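Local coordinates for transglutaminase-like enzymes, putative cysteine protease (Cytophaga hutchinsonii, PDB 3ISR), which is a putative cysteine protease of the transglutaminase-like superfamily that probably hydrolyses peptide or amide bonds using a cysteine nucleophile, at the interface of chains A and B. Sequence-based numbering; all coordinates share one arbitrary frame. Chains: chain A/B, Transglutaminase-like enzymes, putative cysteine protease.

Contact 1: the interface of chains A and B. Residues chain A 31, 60-62, 71; chain B 106, 109, 111, 114-115.
A:Tyr62 packing on B:Pro115 and A:Arg71 clamping the backbone of B:Leu109 mark a two-fold symmetric homodimer contact of this transglutaminase-like protein, apolar packing beside a polar clamp, that joins chains A and B in the deposited tetramer; whether this pairing exists in solution the structure alone does not show. Chain A contributes strands 28-32, 58-60 and 69-74 and the loop at A:Tyr62, from the region matching the bacterial transglutaminase N-terminal family. Chain B answers with the segment from B:Val106 to B:Pro115, which includes 3-10 helices 106-108 and 114-117.

A:Tyr62 lies flat against B:Pro115: the proline CG sits over the middle of the phenol ring, 3.5 Å from its centroid, a CH-pi contact. The two side chains run past one another in opposite directions. B:Ile114 crosses the tyrosine at about a right angle, its CG2 methyl 3.6 Å from the phenol OH of A:Tyr62.

In that isoleucine CG1 is anti to the carbonyl carbon (chi1 -62°) and CG2 anti to the backbone N, which points CG1 at A:Phe60 and CG2 at A:Ile31 as well as A:Tyr62. CG1 packs 3.9 Å from CE2 of A:Phe60, while CG2 meets CD1 of A:Ile31 tip to tip. The phenylalanine rim continues onto the backbone of B:Gly111, whose CA lies 3.7 Å from A:Phe60 CD2.

Beside this apolar packing, A:Arg71 reaches across with its chain extended from CG to NE and grips a backbone carbonyl end-on. NH1 and NH2 both donate to O of B:Leu109, each at 2.8 Å. The oxygen lies in the guanidinium plane; NH1 approaches nearly along the C=O axis, whereas NH2 uses a lone pair in the carbonyl plane. Both bonds bend, to 141° and 142° at the hydrogens, as expected when one acceptor bridges two donors. CG of A:Phe60 lies over one face of the guanidinium, near its rim, 4.1 Å above the plane.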
ATOM      1  N   ILE A  31       3.164 -29.338   0.257  1.00 13.70           N
ATOM      2  CA  ILE A  31       3.955 -29.390  -0.969  1.00 14.52           C
ATOM      3  C   ILE A  31       5.348 -28.847  -0.659  1.00 14.91           C
ATOM      4  O   ILE A  31       5.499 -27.678  -0.250  1.00 15.66           O
ATOM      5  CB  ILE A  31       3.324 -28.592  -2.135  1.00 14.29           C
ATOM      6  CG1 ILE A  31       1.867 -29.038  -2.348  1.00 14.20           C
ATOM      7  CG2 ILE A  31       4.135 -28.836  -3.441  1.00 15.33           C
ATOM      8  CD1 ILE A  31       1.130 -28.249  -3.427  1.00 13.21           C
ATOM      9  N   PHE A  60       6.159 -34.340  -8.281  1.00 16.36           N
ATOM     10  CA  PHE A  60       5.611 -33.758  -9.519  1.00 16.58           C
ATOM     11  C   PHE A  60       6.321 -32.441  -9.873  1.00 16.96           C
ATOM     12  O   PHE A  60       6.973 -31.819  -9.027  1.00 16.04           O
ATOM     13  CB  PHE A  60       4.093 -33.514  -9.385  1.00 16.33           C
ATOM     14  CG  PHE A  60       3.746 -32.325  -8.535  1.00 16.31           C
ATOM     15  CD1 PHE A  60       3.701 -32.435  -7.140  1.00 15.62           C
ATOM     16  CD2 PHE A  60       3.472 -31.084  -9.126  1.00 14.72           C
ATOM     17  CE1 PHE A  60       3.393 -31.341  -6.348  1.00 15.84           C
ATOM     18  CE2 PHE A  60       3.159 -29.974  -8.344  1.00 15.27           C
ATOM     19  CZ  PHE A  60       3.120 -30.093  -6.950  1.00 16.68           C
ATOM     20  N   SER A  61       6.161 -32.028 -11.126  1.00 17.22           N
ATOM     21  CA  SER A  61       6.644 -30.746 -11.604  1.00 17.93           C
ATOM     22  C   SER A  61       5.527 -30.022 -12.351  1.00 18.02           C
ATOM     23  O   SER A  61       4.598 -30.649 -12.877  1.00 18.25           O
ATOM     24  CB  SER A  61       7.836 -30.937 -12.554  1.00 18.22           C
ATOM     25  OG  SER A  61       9.007 -31.302 -11.819  1.00 19.57           O
ATOM     26  N   TYR A  62       5.622 -28.699 -12.380  1.00 17.93           N
ATOM     27  CA  TYR A  62       4.801 -27.891 -13.278  1.00 17.40           C
ATOM     28  C   TYR A  62       5.249 -28.167 -14.709  1.00 18.04           C
ATOM     29  O   TYR A  62       6.338 -28.715 -14.929  1.00 16.92           O
ATOM     30  CB  TYR A  62       5.013 -26.414 -12.980  1.00 17.50           C
ATOM     31  CG  TYR A  62       4.624 -25.943 -11.582  1.00 18.01           C
ATOM     32  CD1 TYR A  62       3.752 -26.683 -10.776  1.00 17.82           C
ATOM     33  CD2 TYR A  62       5.091 -24.722 -11.101  1.00 20.56           C
ATOM     34  CE1 TYR A  62       3.395 -26.237  -9.502  1.00 19.18           C
ATOM     35  CE2 TYR A  62       4.721 -24.250  -9.843  1.00 21.53           C
ATOM     36  CZ  TYR A  62       3.869 -25.020  -9.052  1.00 20.95           C
ATOM     37  OH  TYR A  62       3.507 -24.548  -7.820  1.00 22.77           O
ATOM     38  N   ARG A  71       4.758 -34.001  -2.601  1.00 14.75           N
ATOM     39  CA  ARG A  71       3.568 -33.729  -1.819  1.00 14.54           C
ATOM     40  C   ARG A  71       3.092 -34.944  -1.035  1.00 14.84           C
ATOM     41  O   ARG A  71       3.259 -36.101  -1.464  1.00 12.96           O
ATOM     42  CB  ARG A  71       2.449 -33.134  -2.667  1.00 14.13           C
ATOM     43  CG  ARG A  71       2.118 -33.916  -3.894  1.00 15.01           C
ATOM     44  CD  ARG A  71       0.880 -33.337  -4.560  1.00 16.36           C
ATOM     45  NE  ARG A  71       0.716 -33.936  -5.874  1.00 17.64           N
ATOM     46  CZ  ARG A  71      -0.135 -33.518  -6.796  1.00 16.04           C
ATOM     47  NH1 ARG A  71      -0.198 -34.155  -7.951  1.00 17.70           N
ATOM     48  NH2 ARG A  71      -0.934 -32.484  -6.558  1.00 14.98           N
TER
ATOM     49  N   VAL B 106      -6.159 -30.976  -2.712  1.00  6.84           N
ATOM     50  CA  VAL B 106      -4.870 -30.483  -3.212  1.00  7.15           C
ATOM     51  C   VAL B 106      -3.881 -31.607  -3.512  1.00  8.71           C
ATOM     52  O   VAL B 106      -3.212 -31.590  -4.542  1.00  7.70           O
ATOM     53  CB  VAL B 106      -4.239 -29.417  -2.275  1.00  6.78           C
ATOM     54  CG1 VAL B 106      -2.870 -28.990  -2.784  1.00  5.40           C
ATOM     55  CG2 VAL B 106      -5.130 -28.201  -2.186  1.00  5.52           C
ATOM     56  N   LEU B 109      -4.607 -33.008  -7.128  1.00 16.04           N
ATOM     57  CA  LEU B 109      -4.674 -32.161  -8.326  1.00 15.99           C
ATOM     58  C   LEU B 109      -3.548 -32.469  -9.309  1.00 16.73           C
ATOM     59  O   LEU B 109      -2.404 -32.724  -8.893  1.00 17.07           O
ATOM     60  CB  LEU B 109      -4.615 -30.677  -7.947  1.00 15.52           C
ATOM     61  CG  LEU B 109      -5.793 -30.120  -7.139  1.00 15.25           C
ATOM     62  CD1 LEU B 109      -5.535 -28.698  -6.694  1.00 13.68           C
ATOM     63  CD2 LEU B 109      -7.115 -30.217  -7.951  1.00 15.46           C
ATOM     64  N   GLY B 111      -0.555 -31.669 -11.634  1.00 15.88           N
ATOM     65  CA  GLY B 111       0.523 -30.723 -11.410  1.00 16.18           C
ATOM     66  C   GLY B 111       0.318 -29.401 -12.124  1.00 17.04           C
ATOM     67  O   GLY B 111       0.700 -28.346 -11.599  1.00 16.45           O
ATOM     68  N   ILE B 114      -1.828 -26.896  -9.922  1.00 12.57           N
ATOM     69  CA  ILE B 114      -1.245 -26.391  -8.672  1.00 12.93           C
ATOM     70  C   ILE B 114      -0.854 -24.908  -8.705  1.00 13.26           C
ATOM     71  O   ILE B 114      -1.130 -24.205  -7.744  1.00 13.48           O
ATOM     72  CB  ILE B 114      -0.057 -27.270  -8.223  1.00 12.47           C
ATOM     73  CG1 ILE B 114      -0.543 -28.701  -7.935  1.00 14.09           C
ATOM     74  CG2 ILE B 114       0.665 -26.650  -7.006  1.00 11.89           C
ATOM     75  CD1 ILE B 114      -1.479 -28.822  -6.751  1.00 14.77           C
ATOM     76  N   PRO B 115      -0.212 -24.432  -9.794  1.00 13.74           N
ATOM     77  CA  PRO B 115       0.210 -23.021  -9.812  1.00 14.24           C
ATOM     78  C   PRO B 115      -0.929 -22.033  -9.559  1.00 14.11           C
ATOM     79  O   PRO B 115      -0.691 -20.944  -9.036  1.00 14.34           O
ATOM     80  CB  PRO B 115       0.777 -22.846 -11.235  1.00 14.72           C
ATOM     81  CG  PRO B 115       1.250 -24.201 -11.599  1.00 14.35           C
ATOM     82  CD  PRO B 115       0.258 -25.149 -10.998  1.00 14.39           C
TER

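Contact 2: the interface of chains A and B. Residues chain A 121, 166-167; chain B 124, 126-127.
A:Arg121 and B:Asp126 meet tip to tip in a salt bridge across the A-B interface of this transglutaminase-like protein, a polar patch in a two-fold symmetric contact. The arginine presents its NE side: NE donates to carboxylate OD1 of B:Asp126 at 2.8 Å, nearly straight at 168° and within the guanidinium plane, taking the syn lone pair. NH2 donates to OD2 of the same residue at 3.0 Å, more bent and tilted from the guanidinium plane. The unequal geometry accords with the 43° turn between the two flat groups, so this side-on pairing is not coplanar.

In the arginine, CG stands anti to the backbone N (chi1 166°), the chain then bends at chi2, and the guanidinium is turned about the CD-NE bond to set NE and NH2 toward the acid. B:Gln124 crosses at about a right angle, its CG over one guanidinium face toward the rim.

Around this pair, A:Gln167 holds the guanidinium through its backbone: NH2 of A:Arg121 also donates to A:Gln167 O at 3.1 Å, thereby linking the salt bridge to a neighbouring loop of its own chain. The glutamine side chain, extended beyond CG, runs antiparallel past B:Asp126, and its OE1 lies 3.6 Å from CG of B:Lys127.

Water 1 lies 2.6 Å from OD2 of B:Asp126 and 2.9 Å from the hydroxyl OG of A:Ser166, bridging the two. Its link to the serine carbonyl is weak. The side-chain amine nitrogen NZ of B:Lys127 lies 4.8 Å from NH2 of A:Arg121, two like charges not in contact; the acid, bonded to the arginine from its other side, may ease the repulsion.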
ATOM      1  N   ARG A 121       3.988 -11.596  -8.210  1.00 12.59           N
ATOM      2  CA  ARG A 121       3.425 -11.278  -6.889  1.00 12.44           C
ATOM      3  C   ARG A 121       4.371 -10.416  -6.025  1.00 12.89           C
ATOM      4  O   ARG A 121       3.964  -9.396  -5.458  1.00 13.21           O
ATOM      5  CB  ARG A 121       3.081 -12.574  -6.142  1.00 12.19           C
ATOM      6  CG  ARG A 121       2.809 -12.377  -4.641  1.00 10.98           C
ATOM      7  CD  ARG A 121       1.560 -11.491  -4.303  1.00 12.38           C
ATOM      8  NE  ARG A 121       1.456 -11.353  -2.839  1.00 12.90           N
ATOM      9  CZ  ARG A 121       2.042 -10.396  -2.108  1.00 15.30           C
ATOM     10  NH1 ARG A 121       2.775  -9.439  -2.688  1.00 13.69           N
ATOM     11  NH2 ARG A 121       1.910 -10.400  -0.779  1.00 14.81           N
ATOM     12  N   SER A 166       6.371 -13.572   4.798  1.00 13.39           N
ATOM     13  CA  SER A 166       6.123 -14.132   3.479  1.00 13.31           C
ATOM     14  C   SER A 166       5.248 -13.223   2.593  1.00 13.03           C
ATOM     15  O   SER A 166       5.137 -13.472   1.396  1.00 12.91           O
ATOM     16  CB  SER A 166       5.515 -15.536   3.570  1.00 14.04           C
ATOM     17  OG  SER A 166       4.219 -15.479   4.130  1.00 14.82           O
ATOM     18  N   GLN A 167       4.648 -12.185   3.163  1.00 11.70           N
ATOM     19  CA  GLN A 167       3.849 -11.251   2.367  1.00 12.20           C
ATOM     20  C   GLN A 167       4.695 -10.122   1.800  1.00 12.17           C
ATOM     21  O   GLN A 167       4.256  -9.399   0.909  1.00 12.30           O
ATOM     22  CB  GLN A 167       2.699 -10.670   3.197  1.00 12.32           C
ATOM     23  CG  GLN A 167       1.709 -11.733   3.678  1.00 13.47           C
ATOM     24  CD  GLN A 167       0.616 -11.145   4.545  1.00 16.85           C
ATOM     25  OE1 GLN A 167       0.452  -9.931   4.609  1.00 20.01           O
ATOM     26  NE2 GLN A 167      -0.135 -12.002   5.213  1.00 17.79           N
TER
ATOM     27  N   GLN B 124      -3.250 -10.928  -4.758  1.00 14.33           N
ATOM     28  CA  GLN B 124      -2.464 -11.143  -3.519  1.00 13.87           C
ATOM     29  C   GLN B 124      -3.277 -11.938  -2.510  1.00 13.79           C
ATOM     30  O   GLN B 124      -3.700 -11.430  -1.448  1.00 13.04           O
ATOM     31  CB  GLN B 124      -1.999  -9.806  -2.934  1.00 14.79           C
ATOM     32  CG  GLN B 124      -1.250  -8.887  -3.934  1.00 12.85           C
ATOM     33  CD  GLN B 124      -2.161  -7.837  -4.556  1.00 15.77           C
ATOM     34  OE1 GLN B 124      -3.339  -8.104  -4.861  1.00 14.00           O
ATOM     35  NE2 GLN B 124      -1.628  -6.626  -4.739  1.00 13.45           N
ATOM     36  N   ASP B 126      -2.507 -14.258  -0.623  1.00 14.16           N
ATOM     37  CA  ASP B 126      -1.865 -14.448   0.670  1.00 14.10           C
ATOM     38  C   ASP B 126      -2.137 -13.290   1.648  1.00 14.06           C
ATOM     39  O   ASP B 126      -1.972 -13.464   2.839  1.00 15.00           O
ATOM     40  CB  ASP B 126      -0.349 -14.684   0.483  1.00 14.77           C
ATOM     41  CG  ASP B 126       0.354 -13.515  -0.200  1.00 14.88           C
ATOM     42  OD1 ASP B 126      -0.153 -12.998  -1.211  1.00 15.06           O
ATOM     43  OD2 ASP B 126       1.433 -13.114   0.285  1.00 15.55           O
ATOM     44  N   LYS B 127      -2.528 -12.115   1.161  1.00 13.34           N
ATOM     45  CA  LYS B 127      -2.869 -10.997   2.057  1.00 14.15           C
ATOM     46  C   LYS B 127      -4.348 -10.962   2.416  1.00 15.20           C
ATOM     47  O   LYS B 127      -4.803 -10.093   3.178  1.00 15.23           O
ATOM     48  CB  LYS B 127      -2.476  -9.662   1.431  1.00 14.03           C
ATOM     49  CG  LYS B 127      -0.950  -9.492   1.291  1.00 12.98           C
ATOM     50  CD  LYS B 127      -0.594  -8.135   0.692  1.00 15.60           C
ATOM     51  CE  LYS B 127       0.095  -7.223   1.694  1.00 16.49           C
ATOM     52  NZ  LYS B 127       0.728  -6.065   0.992  1.00 17.24           N
TER
HETATM   53  O   HOH W   1       2.641 -14.961   1.722  1.00 36.01           O

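Contact 1 and contact 2 lie about 19 Å apart, measured between the centres of their C-alpha atoms, and share no residue. Their chain B sides nevertheless follow closely in sequence: residues 106-115 serve contact 1 and 124-127 serve contact 2, with 3-10 helix 114-117 entering the first and 3-10 helix 125-127 the second. Chain A answers with strands and the loop at A:Tyr62 in contact 1 and with loops in contact 2. Because the interface is two-fold symmetric, each contact recurs with chains exchanged, giving mixed apolar and polar contact plus a salt bridge that together could limit rocking between subunits.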